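Local coordinates for nadb-ler3 (Gallus gallus, PDB 3WXB), which probably reduces carbonyl compounds with NAD(P)H as the hydride donor, as a short-chain dehydrogenase/reductase found in chicken fatty liver, at residues Gly41-Leu46 and Gln69-Leu74; Val231-Gly236 and Val245-Ser250. All blocks are in the same frame, centred on the assembly; numbering follows the deposited sequence.

Contact 1 (Gly41-Leu46 and Gln69-Leu74); sequences GFVQHL and QELQKL
Q44 NE2 lies 3.7 Å from E70 OE2, the nearest polar approach between helix segments 41-46 and 69-74 and too long to count as a bond. The two side chains lie nearly perpendicular, with the amide plane turned 50° from the carboxylate. Q44 gets there by running extended beyond CG, while E70 bends at chi2, so that OE2 is the carboxylate oxygen closer to NE2. E70 is exposed and Q44 partly so, which puts this polar pair at the outer margin of the contact.

Beneath it the meeting is wholly apolar. L74 sends CD1 between two neighbours: it touches Q44 CG at 3.8 Å, where one chain lies athwart the other, and V43 CG1 at 4.0 Å, where the two run antiparallel alongside one another. V43 has CG1 anti to the backbone N (chi1 166°), and that same methyl also reaches L71 CD2 at 4.1 Å. One branch of V43 therefore serves both leucines.

Helices 37-47 and 69-77 flank the same parallel sheet of a Rossmann fold, each delivered by a beta-alpha-beta connection. Their short segments run almost parallel, 13° apart, with axes 11.5 Å from each other, so side chains alone bridge the gap and just 173 Å² is buried. V43 and L71 both rest on A58 of strand 55-60, while V43 and L74 both touch L81 of strand 81-85. L40, one turn before Q44, adds contacts to E70, L71 and L74, and the L71 side chain comes within about 4 Å of that of N35, an NADPH-binding residue.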
loop_
_atom_site.group_PDB
_atom_site.type_symbol
_atom_site.label_atom_id
_atom_site.label_comp_id
_atom_site.label_asym_id
_atom_site.label_seq_id
_atom_site.Cartn_x
_atom_site.Cartn_y
_atom_site.Cartn_z
ATOM N N GLY A 41 -19.591 -7.583 14.764
ATOM C CA GLY A 41 -20.095 -6.325 15.325
ATOM C C GLY A 41 -20.889 -5.477 14.330
ATOM O O GLY A 41 -21.999 -5.023 14.630
ATOM N N PHE A 42 -20.343 -5.267 13.133
ATOM C CA PHE A 42 -21.070 -4.534 12.127
ATOM C C PHE A 42 -22.459 -5.126 11.899
ATOM O O PHE A 42 -23.470 -4.375 11.848
ATOM C CB PHE A 42 -20.319 -4.460 10.791
ATOM C CG PHE A 42 -19.374 -3.269 10.707
ATOM C CD1 PHE A 42 -19.887 -1.970 10.738
ATOM C CD2 PHE A 42 -17.996 -3.447 10.598
ATOM C CE1 PHE A 42 -19.038 -0.873 10.674
ATOM C CE2 PHE A 42 -17.116 -2.370 10.527
ATOM C CZ PHE A 42 -17.668 -1.033 10.555
ATOM N N VAL A 43 -22.518 -6.454 11.779
ATOM C CA VAL A 43 -23.812 -7.142 11.499
ATOM C C VAL A 43 -24.830 -6.915 12.602
ATOM O O VAL A 43 -25.979 -6.507 12.306
ATOM C CB VAL A 43 -23.626 -8.641 11.123
ATOM C CG1 VAL A 43 -24.970 -9.405 11.172
ATOM C CG2 VAL A 43 -23.039 -8.686 9.688
ATOM N N GLN A 44 -24.416 -7.146 13.838
ATOM C CA GLN A 44 -25.277 -6.960 15.006
ATOM C C GLN A 44 -25.773 -5.496 15.134
ATOM O O GLN A 44 -26.927 -5.229 15.479
ATOM C CB GLN A 44 -24.506 -7.327 16.284
ATOM C CG GLN A 44 -24.000 -8.820 16.347
ATOM C CD GLN A 44 -23.093 -9.053 17.480
ATOM O OE1 GLN A 44 -22.255 -8.188 17.835
ATOM N NE2 GLN A 44 -23.226 -10.231 18.100
ATOM N N HIS A 45 -24.864 -4.538 14.913
ATOM C CA HIS A 45 -25.231 -3.123 15.025
ATOM C C HIS A 45 -26.118 -2.682 13.894
ATOM O O HIS A 45 -27.081 -1.872 14.114
ATOM C CB HIS A 45 -23.980 -2.235 15.183
ATOM C CG HIS A 45 -23.413 -2.269 16.568
ATOM N ND1 HIS A 45 -23.415 -1.174 17.405
ATOM C CD2 HIS A 45 -22.813 -3.267 17.258
ATOM C CE1 HIS A 45 -22.836 -1.497 18.557
ATOM N NE2 HIS A 45 -22.472 -2.767 18.491
ATOM N N LEU A 46 -25.841 -3.196 12.690
ATOM C CA LEU A 46 -26.697 -2.879 11.543
ATOM C C LEU A 46 -28.107 -3.412 11.752
ATOM O O LEU A 46 -29.091 -2.762 11.352
ATOM C CB LEU A 46 -26.168 -3.456 10.245
ATOM C CG LEU A 46 -25.274 -2.678 9.242
ATOM C CD1 LEU A 46 -25.119 -1.155 9.454
ATOM C CD2 LEU A 46 -23.932 -3.379 8.951
ATOM N N GLN A 69 -21.049 -20.104 13.568
ATOM C CA GLN A 69 -22.109 -20.517 14.462
ATOM C C GLN A 69 -22.908 -19.326 14.940
ATOM O O GLN A 69 -24.150 -19.324 14.860
ATOM C CB GLN A 69 -21.476 -21.168 15.673
ATOM C CG GLN A 69 -22.223 -22.328 16.211
ATOM C CD GLN A 69 -21.285 -23.256 16.933
ATOM O OE1 GLN A 69 -20.648 -24.106 16.310
ATOM N NE2 GLN A 69 -21.172 -23.085 18.251
ATOM N N GLU A 70 -22.217 -18.330 15.486
ATOM C CA GLU A 70 -22.976 -17.247 16.083
ATOM C C GLU A 70 -23.742 -16.449 15.021
ATOM O O GLU A 70 -24.859 -15.973 15.275
ATOM C CB GLU A 70 -22.134 -16.390 17.013
ATOM C CG GLU A 70 -22.890 -16.034 18.279
ATOM C CD GLU A 70 -22.834 -14.535 18.531
ATOM O OE1 GLU A 70 -21.711 -14.017 18.781
ATOM O OE2 GLU A 70 -23.912 -13.868 18.458
ATOM N N LEU A 71 -23.196 -16.391 13.803
ATOM C CA LEU A 71 -23.901 -15.771 12.660
ATOM C C LEU A 71 -25.164 -16.492 12.280
ATOM O O LEU A 71 -26.160 -15.860 11.938
ATOM C CB LEU A 71 -23.046 -15.743 11.394
ATOM C CG LEU A 71 -22.481 -14.470 10.768
ATOM C CD1 LEU A 71 -21.944 -14.733 9.310
ATOM C CD2 LEU A 71 -23.438 -13.186 10.820
ATOM N N GLN A 72 -25.081 -17.820 12.220
ATOM C CA GLN A 72 -26.232 -18.652 11.897
ATOM C C GLN A 72 -27.326 -18.461 12.955
ATOM O O GLN A 72 -28.502 -18.481 12.639
ATOM C CB GLN A 72 -25.793 -20.124 11.824
ATOM C CG GLN A 72 -24.971 -20.463 10.579
ATOM C CD GLN A 72 -25.735 -20.283 9.273
ATOM O OE1 GLN A 72 -26.907 -19.927 9.267
ATOM N NE2 GLN A 72 -25.061 -20.505 8.160
ATOM N N LYS A 73 -26.915 -18.274 14.201
ATOM C CA LYS A 73 -27.842 -18.021 15.300
ATOM C C LYS A 73 -28.597 -16.763 14.955
ATOM O O LYS A 73 -29.810 -16.796 14.762
ATOM C CB LYS A 73 -27.064 -17.782 16.575
ATOM C CG LYS A 73 -27.600 -18.439 17.801
ATOM C CD LYS A 73 -26.420 -18.878 18.693
ATOM C CE LYS A 73 -25.879 -20.243 18.263
ATOM N NZ LYS A 73 -24.527 -20.568 18.825
ATOM N N LEU A 74 -27.851 -15.664 14.795
ATOM C CA LEU A 74 -28.428 -14.385 14.409
ATOM C C LEU A 74 -29.403 -14.496 13.253
ATOM O O LEU A 74 -30.495 -13.891 13.289
ATOM C CB LEU A 74 -27.331 -13.372 14.038
ATOM C CG LEU A 74 -26.670 -12.510 15.113
ATOM C CD1 LEU A 74 -25.656 -11.589 14.409
ATOM C CD2 LEU A 74 -27.708 -11.685 15.965
#

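Contact 2 (Val231-Gly236 and Val245-Ser250); sequences VKTDMG and VTVDES. With NDP (NADPH dihydro-nicotinamide-adenine-dinucleotide phosphate), chain C.
V231 presents its two methyls to different parts of the 245-250 segment. CG1, anti to the backbone N (chi1 -166°), meets V247 CG2 at 3.8 Å; CG2 reaches S250 OG at 3.6 Å and also touches V245 CG2. The serine hydroxyl has its hydrogen bond with P228 O, so the valine methyl merely packs against it. V247 CG2 is shared, since T233 CG2 also lies against it, those two side chains standing roughly square to each other. K232 bends at chi2 and chi4 and folds over the start of helix 247-260, its CE passing 3.7 Å from T246 CB.

A single beta bridge pairs V231 with V245, and K232 N donates to V245 O at 3.0 Å, nearly in line with the carbonyl. T246 then N-caps the helix: its OG1 accepts from E249 N, and T246 N donates to E249 OE1, completing a capping box.

Segment 231-236 lies in the loop after strand 222-227 of the Rossmann fold and holds the nicotinamide half of NADPH. V231 N donates to carboxamide O7N at 2.7 Å (168°), and the return bond from N7N to V231 O is weak. T233 OG1 donates to phosphate oxygen O1N at 2.6 Å while accepting from G236 N at 2.9 Å in an ST motif, an N-H that points straight at it (172°). A valine in place of T233 would probably leave O1N without this donor and G236 N without its acceptor, freeing the turn to shift. M235 lays SD beside the nicotinamide ribose at O2D, and D234 forms a salt bridge with R36, another NADPH-binding residue.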
loop_
_atom_site.group_PDB
_atom_site.type_symbol
_atom_site.label_atom_id
_atom_site.label_comp_id
_atom_site.label_asym_id
_atom_site.label_seq_id
_atom_site.Cartn_x
_atom_site.Cartn_y
_atom_site.Cartn_z
ATOM N N VAL A 231 -8.815 -2.880 18.718
ATOM C CA VAL A 231 -10.063 -3.505 19.081
ATOM C C VAL A 231 -9.770 -4.872 19.696
ATOM O O VAL A 231 -8.899 -5.576 19.214
ATOM C CB VAL A 231 -11.071 -3.613 17.908
ATOM C CG1 VAL A 231 -12.512 -3.964 18.467
ATOM C CG2 VAL A 231 -11.155 -2.262 17.017
ATOM N N LYS A 232 -10.513 -5.194 20.760
ATOM C CA LYS A 232 -10.435 -6.478 21.467
ATOM C C LYS A 232 -11.034 -7.614 20.616
ATOM O O LYS A 232 -12.215 -7.931 20.713
ATOM C CB LYS A 232 -11.052 -6.312 22.886
ATOM C CG LYS A 232 -12.522 -6.916 23.175
ATOM C CD LYS A 232 -13.670 -6.738 22.059
ATOM C CE LYS A 232 -15.042 -6.891 22.664
ATOM N NZ LYS A 232 -14.924 -7.279 24.164
ATOM N N THR A 233 -10.215 -8.175 19.716
ATOM C CA THR A 233 -10.653 -9.224 18.792
ATOM C C THR A 233 -9.488 -10.203 18.760
ATOM O O THR A 233 -8.455 -9.927 19.376
ATOM C CB THR A 233 -10.832 -8.719 17.363
ATOM O OG1 THR A 233 -9.536 -8.401 16.806
ATOM C CG2 THR A 233 -11.829 -7.510 17.295
ATOM N N ASP A 234 -9.567 -11.260 17.972
ATOM C CA ASP A 234 -8.413 -12.116 17.828
ATOM C C ASP A 234 -7.292 -11.397 17.124
ATOM O O ASP A 234 -6.177 -11.693 17.413
ATOM C CB ASP A 234 -8.715 -13.403 17.088
ATOM C CG ASP A 234 -9.837 -14.159 17.684
ATOM O OD1 ASP A 234 -10.825 -14.351 16.983
ATOM O OD2 ASP A 234 -9.747 -14.546 18.845
ATOM N N MET A 235 -7.577 -10.484 16.192
ATOM C CA MET A 235 -6.461 -9.779 15.543
ATOM C C MET A 235 -5.832 -8.778 16.458
ATOM O O MET A 235 -4.607 -8.647 16.520
ATOM C CB MET A 235 -6.839 -9.102 14.238
ATOM C CG MET A 235 -5.614 -8.444 13.607
ATOM S SD MET A 235 -5.968 -7.403 12.186
ATOM C CE MET A 235 -6.628 -8.594 11.047
ATOM N N GLY A 236 -6.654 -8.062 17.212
ATOM C CA GLY A 236 -6.080 -7.064 18.113
ATOM C C GLY A 236 -5.347 -7.664 19.310
ATOM O O GLY A 236 -4.538 -6.994 19.927
ATOM N N VAL A 245 -10.535 -0.530 22.659
ATOM C CA VAL A 245 -11.967 -0.473 22.643
ATOM C C VAL A 245 -12.507 -1.860 22.428
ATOM O O VAL A 245 -11.778 -2.764 21.958
ATOM C CB VAL A 245 -12.468 0.526 21.597
ATOM C CG1 VAL A 245 -12.019 1.922 22.025
ATOM C CG2 VAL A 245 -11.927 0.183 20.223
ATOM N N THR A 246 -13.763 -2.035 22.836
ATOM C CA THR A 246 -14.516 -3.244 22.559
ATOM C C THR A 246 -15.065 -3.107 21.135
ATOM O O THR A 246 -15.095 -2.018 20.577
ATOM C CB THR A 246 -15.708 -3.395 23.592
ATOM O OG1 THR A 246 -16.596 -2.286 23.427
ATOM C CG2 THR A 246 -15.184 -3.451 25.107
ATOM N N VAL A 247 -15.495 -4.224 20.565
ATOM C CA VAL A 247 -16.121 -4.287 19.281
ATOM C C VAL A 247 -17.355 -3.392 19.287
ATOM O O VAL A 247 -17.631 -2.686 18.280
ATOM C CB VAL A 247 -16.519 -5.757 18.977
ATOM C CG1 VAL A 247 -17.549 -5.840 17.899
ATOM C CG2 VAL A 247 -15.259 -6.590 18.602
ATOM N N ASP A 248 -18.086 -3.381 20.410
ATOM C CA ASP A 248 -19.313 -2.570 20.470
ATOM C C ASP A 248 -18.986 -1.090 20.386
ATOM O O ASP A 248 -19.664 -0.330 19.677
ATOM C CB ASP A 248 -20.172 -2.876 21.711
ATOM C CG ASP A 248 -20.933 -4.207 21.566
ATOM O OD1 ASP A 248 -21.459 -4.507 20.467
ATOM O OD2 ASP A 248 -21.002 -4.943 22.555
ATOM N N GLU A 249 -17.931 -0.697 21.086
ATOM C CA GLU A 249 -17.494 0.708 21.113
ATOM C C GLU A 249 -16.956 1.123 19.742
ATOM O O GLU A 249 -17.265 2.195 19.219
ATOM C CB GLU A 249 -16.395 0.886 22.156
ATOM C CG GLU A 249 -16.878 0.884 23.642
ATOM C CD GLU A 249 -15.725 0.794 24.632
ATOM O OE1 GLU A 249 -14.607 0.319 24.287
ATOM O OE2 GLU A 249 -15.925 1.195 25.795
ATOM N N SER A 250 -16.139 0.237 19.151
ATOM C CA SER A 250 -15.503 0.521 17.865
ATOM C C SER A 250 -16.604 0.594 16.816
ATOM O O SER A 250 -16.685 1.568 16.077
ATOM C CB SER A 250 -14.459 -0.577 17.514
ATOM O OG SER A 250 -14.180 -0.541 16.112
HETATM P PA NDP C . -10.321 -10.899 13.089
HETATM O O1A NDP C . -9.016 -11.590 12.865
HETATM O O2A NDP C . -10.898 -11.022 14.366
HETATM O O5B NDP C . -11.351 -11.325 12.092
HETATM C C5B NDP C . -10.935 -11.509 10.709
HETATM C C4B NDP C . -12.168 -11.703 9.897
HETATM O O4B NDP C . -11.854 -11.611 8.400
HETATM C C3B NDP C . -12.794 -13.107 10.071
HETATM O O3B NDP C . -14.231 -12.941 9.722
HETATM C C2B NDP C . -12.107 -13.900 8.945
HETATM O O2B NDP C . -12.813 -15.097 8.552
HETATM C C1B NDP C . -12.152 -12.869 7.783
HETATM N N9A NDP C . -11.082 -13.237 6.709
HETATM C C8A NDP C . -9.730 -13.282 6.793
HETATM N N7A NDP C . -9.246 -13.690 5.603
HETATM C C5A NDP C . -10.269 -14.029 4.835
HETATM C C6A NDP C . -10.337 -14.498 3.577
HETATM N N6A NDP C . -9.195 -14.756 2.915
HETATM N N1A NDP C . -11.531 -14.690 2.991
HETATM C C2A NDP C . -12.689 -14.371 3.654
HETATM N N3A NDP C . -12.602 -13.911 4.961
HETATM C C4A NDP C . -11.404 -13.711 5.499
HETATM O O3 NDP C . -9.972 -9.347 12.680
HETATM P PN NDP C . -10.753 -8.058 13.262
HETATM O O1N NDP C . -9.987 -7.556 14.395
HETATM O O2N NDP C . -12.203 -8.314 13.363
HETATM O O5D NDP C . -10.424 -7.080 11.998
HETATM C C5D NDP C . -11.363 -6.727 10.963
HETATM C C4D NDP C . -10.760 -5.568 10.155
HETATM O O4D NDP C . -10.420 -4.512 11.041
HETATM C C3D NDP C . -9.413 -6.043 9.537
HETATM O O3D NDP C . -9.390 -5.486 8.228
HETATM C C2D NDP C . -8.361 -5.449 10.384
HETATM O O2D NDP C . -7.155 -5.224 9.658
HETATM C C1D NDP C . -9.006 -4.155 10.820
HETATM N N1N NDP C . -8.379 -3.628 12.060
HETATM C C2N NDP C . -8.427 -4.307 13.286
HETATM C C3N NDP C . -7.821 -3.759 14.421
HETATM C C7N NDP C . -7.891 -4.372 15.686
HETATM O O7N NDP C . -7.306 -3.853 16.640
HETATM N N7N NDP C . -8.717 -5.457 15.819
HETATM C C4N NDP C . -7.110 -2.545 14.323
HETATM C C5N NDP C . -7.027 -1.843 13.114
HETATM C C6N NDP C . -7.629 -2.380 11.964
HETATM P P2B NDP C . -12.429 -16.550 9.240
HETATM O O1X NDP C . -12.905 -17.379 8.123
HETATM O O2X NDP C . -13.182 -16.493 10.501
HETATM O O3X NDP C . -10.947 -16.518 9.373
#

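How the contacts relate
From the N terminus, contact 1 comes first: helix 37-47 leads through strand 55-60 to helix 69-77, and 41-46 meeting 69-74 closes that loop. The chain then passes through four more strands, 81-85, 112-115, 173-177 and 222-227, before contact 2 closes the short loop between 231-236 and 245-250. The contacts follow in series, neither nesting nor crossing. Their centres lie 15 Å apart, yet helix 37-47 joins them: H45 NE2 is 2.8 Å from D248 OD1, a probable hydrogen bond, and G41 CA packs on V247 CG1. Helix 37-47 thus sits between helix 69-77 and helix 247-260, tying an early crossover to the start of helix 247-260, against which the cofactor-holding loop packs.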